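Local coordinates for ubiquitin-conjugating enzyme (Plasmodium vivax, PDB 2FO3), which probably acts as a ubiquitin-conjugating enzyme (E2), carrying ubiquitin as a cysteine thioester for transfer to substrates or to an E3 partner, at residues H16-N21 against W38-V43; H81-V84 against I90-S93. One frame throughout, in Å; residues are numbered along the deposited sequence.

Interaction 1: residues H16-N21 against W38-V43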
loop_
_atom_site.group_PDB
_atom_site.type_symbol
_atom_site.label_atom_id
_atom_site.label_comp_id
_atom_site.label_asym_id
_atom_site.label_seq_id
_atom_site.Cartn_x
_atom_site.Cartn_y
_atom_site.Cartn_z
ATOM N N HIS A 16 8.164 11.151 -4.384
ATOM C CA HIS A 16 8.242 12.435 -3.664
ATOM C C HIS A 16 7.096 12.584 -2.689
ATOM O O HIS A 16 7.292 12.930 -1.529
ATOM C CB HIS A 16 8.238 13.621 -4.655
ATOM C CG HIS A 16 8.005 14.950 -3.994
ATOM N ND1 HIS A 16 8.874 15.484 -3.063
ATOM C CD2 HIS A 16 7.000 15.852 -4.130
ATOM C CE1 HIS A 16 8.416 16.661 -2.659
ATOM N NE2 HIS A 16 7.277 16.902 -3.283
ATOM N N ASN A 17 5.873 12.331 -3.160
ATOM C CA ASN A 17 4.715 12.515 -2.283
ATOM C C ASN A 17 4.736 11.642 -1.059
ATOM O O ASN A 17 4.440 12.115 0.055
ATOM C CB ASN A 17 3.401 12.312 -3.050
ATOM C CG ASN A 17 2.208 12.469 -2.156
ATOM O OD1 ASN A 17 1.525 11.496 -1.823
ATOM N ND2 ASN A 17 1.981 13.681 -1.699
ATOM N N PHE A 18 5.087 10.367 -1.257
ATOM C CA PHE A 18 5.151 9.397 -0.193
ATOM C C PHE A 18 6.272 9.748 0.799
ATOM O O PHE A 18 6.067 9.696 1.998
ATOM C CB PHE A 18 5.377 8.002 -0.751
ATOM C CG PHE A 18 4.936 6.914 0.176
ATOM C CD1 PHE A 18 3.733 6.239 -0.052
ATOM C CD2 PHE A 18 5.709 6.555 1.276
ATOM C CE1 PHE A 18 3.327 5.214 0.800
ATOM C CE2 PHE A 18 5.304 5.534 2.165
ATOM C CZ PHE A 18 4.131 4.858 1.927
ATOM N N LEU A 19 7.447 10.109 0.288
ATOM C CA LEU A 19 8.585 10.424 1.191
ATOM C C LEU A 19 8.318 11.680 1.963
ATOM O O LEU A 19 8.671 11.779 3.127
ATOM C CB LEU A 19 9.878 10.583 0.412
ATOM C CG LEU A 19 10.371 9.291 -0.239
ATOM C CD1 LEU A 19 11.599 9.583 -1.117
ATOM C CD2 LEU A 19 10.653 8.172 0.815
ATOM N N ASN A 20 7.694 12.649 1.301
ATOM C CA ASN A 20 7.372 13.923 1.955
ATOM C C ASN A 20 6.153 13.828 2.887
ATOM O O ASN A 20 6.128 14.433 3.976
ATOM C CB ASN A 20 7.197 15.014 0.907
ATOM C CG ASN A 20 7.983 16.247 1.230
ATOM O OD1 ASN A 20 7.518 17.366 1.000
ATOM N ND2 ASN A 20 9.202 16.059 1.779
ATOM N N ASN A 21 5.175 13.014 2.499
ATOM C CA ASN A 21 3.957 12.858 3.272
ATOM C C ASN A 21 3.613 11.373 3.431
ATOM O O ASN A 21 2.635 10.888 2.823
ATOM C CB ASN A 21 2.810 13.657 2.599
ATOM C CG ASN A 21 1.437 13.447 3.275
ATOM O OD1 ASN A 21 1.337 13.196 4.486
ATOM N ND2 ASN A 21 0.369 13.557 2.475
ATOM N N TRP A 38 7.649 -1.181 -4.930
ATOM C CA TRP A 38 7.873 -0.594 -3.605
ATOM C C TRP A 38 7.478 -1.591 -2.534
ATOM O O TRP A 38 6.623 -2.434 -2.753
ATOM C CB TRP A 38 7.026 0.683 -3.398
ATOM C CG TRP A 38 7.306 1.859 -4.278
ATOM C CD1 TRP A 38 8.293 1.980 -5.255
ATOM C CD2 TRP A 38 6.646 3.139 -4.219
ATOM N NE1 TRP A 38 8.231 3.232 -5.809
ATOM C CE2 TRP A 38 7.249 3.966 -5.188
ATOM C CE3 TRP A 38 5.602 3.666 -3.426
ATOM C CZ2 TRP A 38 6.822 5.302 -5.423
ATOM C CZ3 TRP A 38 5.167 4.992 -3.656
ATOM C CH2 TRP A 38 5.792 5.793 -4.652
ATOM N N ILE A 39 8.065 -1.465 -1.355
ATOM C CA ILE A 39 7.644 -2.228 -0.195
ATOM C C ILE A 39 7.427 -1.234 0.920
ATOM O O ILE A 39 8.358 -0.528 1.343
ATOM C CB ILE A 39 8.685 -3.275 0.312
ATOM C CG1 ILE A 39 9.268 -4.122 -0.826
ATOM C CG2 ILE A 39 8.088 -4.147 1.443
ATOM C CD1 ILE A 39 8.310 -5.065 -1.416
ATOM N N VAL A 40 6.194 -1.178 1.383
ATOM C CA VAL A 40 5.825 -0.312 2.491
ATOM C C VAL A 40 5.739 -1.105 3.806
ATOM O O VAL A 40 5.057 -2.149 3.894
ATOM C CB VAL A 40 4.490 0.445 2.169
ATOM C CG1 VAL A 40 3.991 1.250 3.383
ATOM C CG2 VAL A 40 4.682 1.341 0.987
ATOM N N LYS A 41 6.442 -0.621 4.825
ATOM C CA LYS A 41 6.375 -1.196 6.171
ATOM C C LYS A 41 5.374 -0.420 7.031
ATOM O O LYS A 41 5.494 0.792 7.189
ATOM C CB LYS A 41 7.778 -1.185 6.830
ATOM C CG LYS A 41 7.799 -1.674 8.282
ATOM C CD LYS A 41 9.231 -1.810 8.790
ATOM C CE LYS A 41 9.254 -1.971 10.325
ATOM N NZ LYS A 41 10.590 -2.448 10.874
ATOM N N TYR A 42 4.389 -1.123 7.566
ATOM C CA TYR A 42 3.429 -0.533 8.465
ATOM C C TYR A 42 3.584 -1.166 9.834
ATOM O O TYR A 42 3.607 -2.388 9.962
ATOM C CB TYR A 42 1.998 -0.713 7.929
ATOM C CG TYR A 42 0.926 -0.425 8.936
ATOM C CD1 TYR A 42 0.798 0.857 9.512
ATOM C CD2 TYR A 42 -0.005 -1.418 9.283
ATOM C CE1 TYR A 42 -0.226 1.127 10.460
ATOM C CE2 TYR A 42 -1.014 -1.166 10.195
ATOM C CZ TYR A 42 -1.121 0.100 10.789
ATOM O OH TYR A 42 -2.122 0.318 11.699
ATOM N N VAL A 43 3.732 -0.319 10.854
ATOM C CA VAL A 43 3.749 -0.780 12.251
ATOM C C VAL A 43 2.389 -0.467 12.818
ATOM O O VAL A 43 1.987 0.686 12.859
ATOM C CB VAL A 43 4.845 -0.087 13.085
ATOM C CG1 VAL A 43 4.872 -0.664 14.530
ATOM C CG2 VAL A 43 6.204 -0.236 12.396
#

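Interaction 2: residues H81-V84 against I90-S93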
loop_
_atom_site.group_PDB
_atom_site.type_symbol
_atom_site.label_atom_id
_atom_site.label_comp_id
_atom_site.label_asym_id
_atom_site.label_seq_id
_atom_site.Cartn_x
_atom_site.Cartn_y
_atom_site.Cartn_z
ATOM N N HIS A 81 -7.694 -10.314 8.645
ATOM C CA HIS A 81 -8.751 -9.352 8.393
ATOM C C HIS A 81 -9.701 -9.904 7.343
ATOM O O HIS A 81 -9.286 -10.578 6.390
ATOM C CB HIS A 81 -8.129 -8.016 7.901
ATOM C CG HIS A 81 -9.083 -6.866 7.907
ATOM N ND1 HIS A 81 -9.957 -6.619 6.868
ATOM C CD2 HIS A 81 -9.315 -5.913 8.832
ATOM C CE1 HIS A 81 -10.677 -5.549 7.151
ATOM N NE2 HIS A 81 -10.311 -5.105 8.338
ATOM N N THR A 82 -10.984 -9.592 7.501
ATOM C CA THR A 82 -12.026 -10.036 6.568
ATOM C C THR A 82 -11.715 -9.722 5.104
ATOM O O THR A 82 -12.005 -10.526 4.223
ATOM C CB THR A 82 -13.413 -9.426 6.974
ATOM O OG1 THR A 82 -13.879 -10.092 8.148
ATOM C CG2 THR A 82 -14.477 -9.592 5.872
ATOM N N HIS A 83 -11.110 -8.558 4.853
ATOM C CA HIS A 83 -10.790 -8.101 3.486
ATOM C C HIS A 83 -9.337 -8.334 3.058
ATOM O O HIS A 83 -8.856 -7.750 2.063
ATOM C CB HIS A 83 -11.123 -6.613 3.337
ATOM C CG HIS A 83 -12.573 -6.317 3.484
ATOM N ND1 HIS A 83 -13.531 -6.929 2.709
ATOM C CD2 HIS A 83 -13.233 -5.483 4.315
ATOM C CE1 HIS A 83 -14.725 -6.483 3.057
ATOM N NE2 HIS A 83 -14.572 -5.596 4.021
ATOM N N VAL A 84 -8.635 -9.175 3.794
ATOM C CA VAL A 84 -7.291 -9.560 3.390
ATOM C C VAL A 84 -7.282 -11.069 3.302
ATOM O O VAL A 84 -7.557 -11.748 4.298
ATOM C CB VAL A 84 -6.203 -9.089 4.401
ATOM C CG1 VAL A 84 -4.767 -9.488 3.917
ATOM C CG2 VAL A 84 -6.319 -7.546 4.668
ATOM N N ILE A 90 -5.954 -7.928 -1.286
ATOM C CA ILE A 90 -6.800 -7.053 -0.497
ATOM C C ILE A 90 -8.061 -6.816 -1.299
ATOM O O ILE A 90 -7.999 -6.565 -2.509
ATOM C CB ILE A 90 -6.090 -5.702 -0.213
ATOM C CG1 ILE A 90 -4.791 -5.941 0.621
ATOM C CG2 ILE A 90 -7.029 -4.688 0.474
ATOM C CD1 ILE A 90 -3.790 -4.719 0.534
ATOM N N CYS A 91 -9.196 -6.900 -0.604
ATOM C CA CYS A 91 -10.486 -6.570 -1.178
ATOM C C CYS A 91 -10.793 -5.131 -0.787
ATOM O O CYS A 91 -11.176 -4.850 0.349
ATOM C CB CYS A 91 -11.592 -7.522 -0.664
ATOM S SG CYS A 91 -13.231 -7.092 -1.390
ATOM N N LEU A 92 -10.596 -4.216 -1.735
ATOM C CA LEU A 92 -10.787 -2.781 -1.488
ATOM C C LEU A 92 -11.195 -2.109 -2.783
ATOM O O LEU A 92 -10.428 -2.104 -3.739
ATOM C CB LEU A 92 -9.482 -2.130 -0.968
ATOM C CG LEU A 92 -9.540 -0.609 -0.714
ATOM C CD1 LEU A 92 -10.335 -0.291 0.552
ATOM C CD2 LEU A 92 -8.127 -0.001 -0.629
ATOM N N SER A 93 -12.400 -1.523 -2.798
ATOM C CA SER A 93 -12.947 -0.872 -3.996
ATOM C C SER A 93 -12.006 0.166 -4.611
ATOM O O SER A 93 -11.925 0.268 -5.835
ATOM C CB SER A 93 -14.304 -0.212 -3.678
ATOM O OG SER A 93 -15.207 -1.166 -3.143
#

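Interaction 1: residues H16-N21 against W38-V43
F18 reaches from the helix to the strand and meets W38 and V40 on one face of the sheet. Its ring tip makes the tighter half of the contact: CZ lies 3.7 Å from V40 CG2 and 3.9 Å from V40 CG1, so both methyls of the valine meet the same corner of the ring. With CG anti to the backbone N (chi1 -158°), the phenyl extends from the helix toward V40, whose side chain comes from the opposite direction. The W38 half is looser. F18 CD1 is 4.1 Å from W38 CZ3, and F18 CB lies 4.2 Å from that same atom. The indole's six-membered ring turns its edge toward the phenyl face in an offset edge-to-face pair, planes at 74° and centroids 5.9 Å apart. F18, W38 and V40 are all buried, and no hydrogen bond crosses between the segments: the contact is wholly apolar. The side chains of F18 and W38 both also touch L28 of strand 26-30, while the W38 indole meets F61 edge-to-face. By contrast, H16, L19, N20 and N21 are exposed and do not touch the strand. On the strand, I39 and K41 lie on the other face of the sheet. A separation of 10.1 Å between F18 CA and V40 CA fits a helix laid over a sheet with one large side chain spanning the gap. The arrangement is that of the E2 (UBC) fold, whose N-terminal helix packs on its four-stranded antiparallel meander.

Interaction 2: residues H81-V84 against I90-S93
H83 and C91 bury the most surface here, followed by I90, and the H83 carbonyl joins all three. C91 N donates to H83 O at 2.8 Å with an N-H...O angle of 173°, almost straight, though the donor sits somewhat out of the carbonyl plane. The same oxygen receives a CA-H...O contact from I90 CA at 3.4 Å. A single bridge pairs V84 with I90, without extending into regular strands. In return the C91 carbonyl faces H83, its O lying 3.5 Å from H83 CB. C91 holds SG anti to its backbone N (chi1 180°), which leaves the sulfur near the ND1 side of the imidazole, 5.0 Å from SG to the ring centroid and 58° off the ring normal, an oblique approach. H83 is itself positioned by a type I turn from H81 to V84, reinforced by H83 N bonding to H81 ND1 at 3.0 Å; H81 NE2 has a weak bond to M115 O. In E2 enzymes a His-Pro-Asn motif precedes the thioester cysteine; H81-T82-H83 probably occupies its place, with H83 where the asparagine would be, and C91 is probably that cysteine. The chemistry thus implies a cysteine whose backbone N is held by one nearly straight bond, its thiol near the imidazole but not hydrogen-bonded to it within this contact.

In the fold
Along the chain the two contacts come in series: interaction 1 closes at V43, and interaction 2 opens at H81, beyond strands 54-60 and 71-74. Their centres are 20 Å apart on opposite sides of the chain's centre, and their nearest atoms stay about 10 Å from each other. Interaction 1 joins helix 10-20 to strand 37-43 within the core, whereas interaction 2 lies at the surface in the loop between strand 71-74 and helix 105-116. That last helix is common ground: I105 and S106 border interaction 1, I112 and M115 interaction 2. One compact UBC domain therefore combines a helix-on-sheet core with the loop that probably carries its active site.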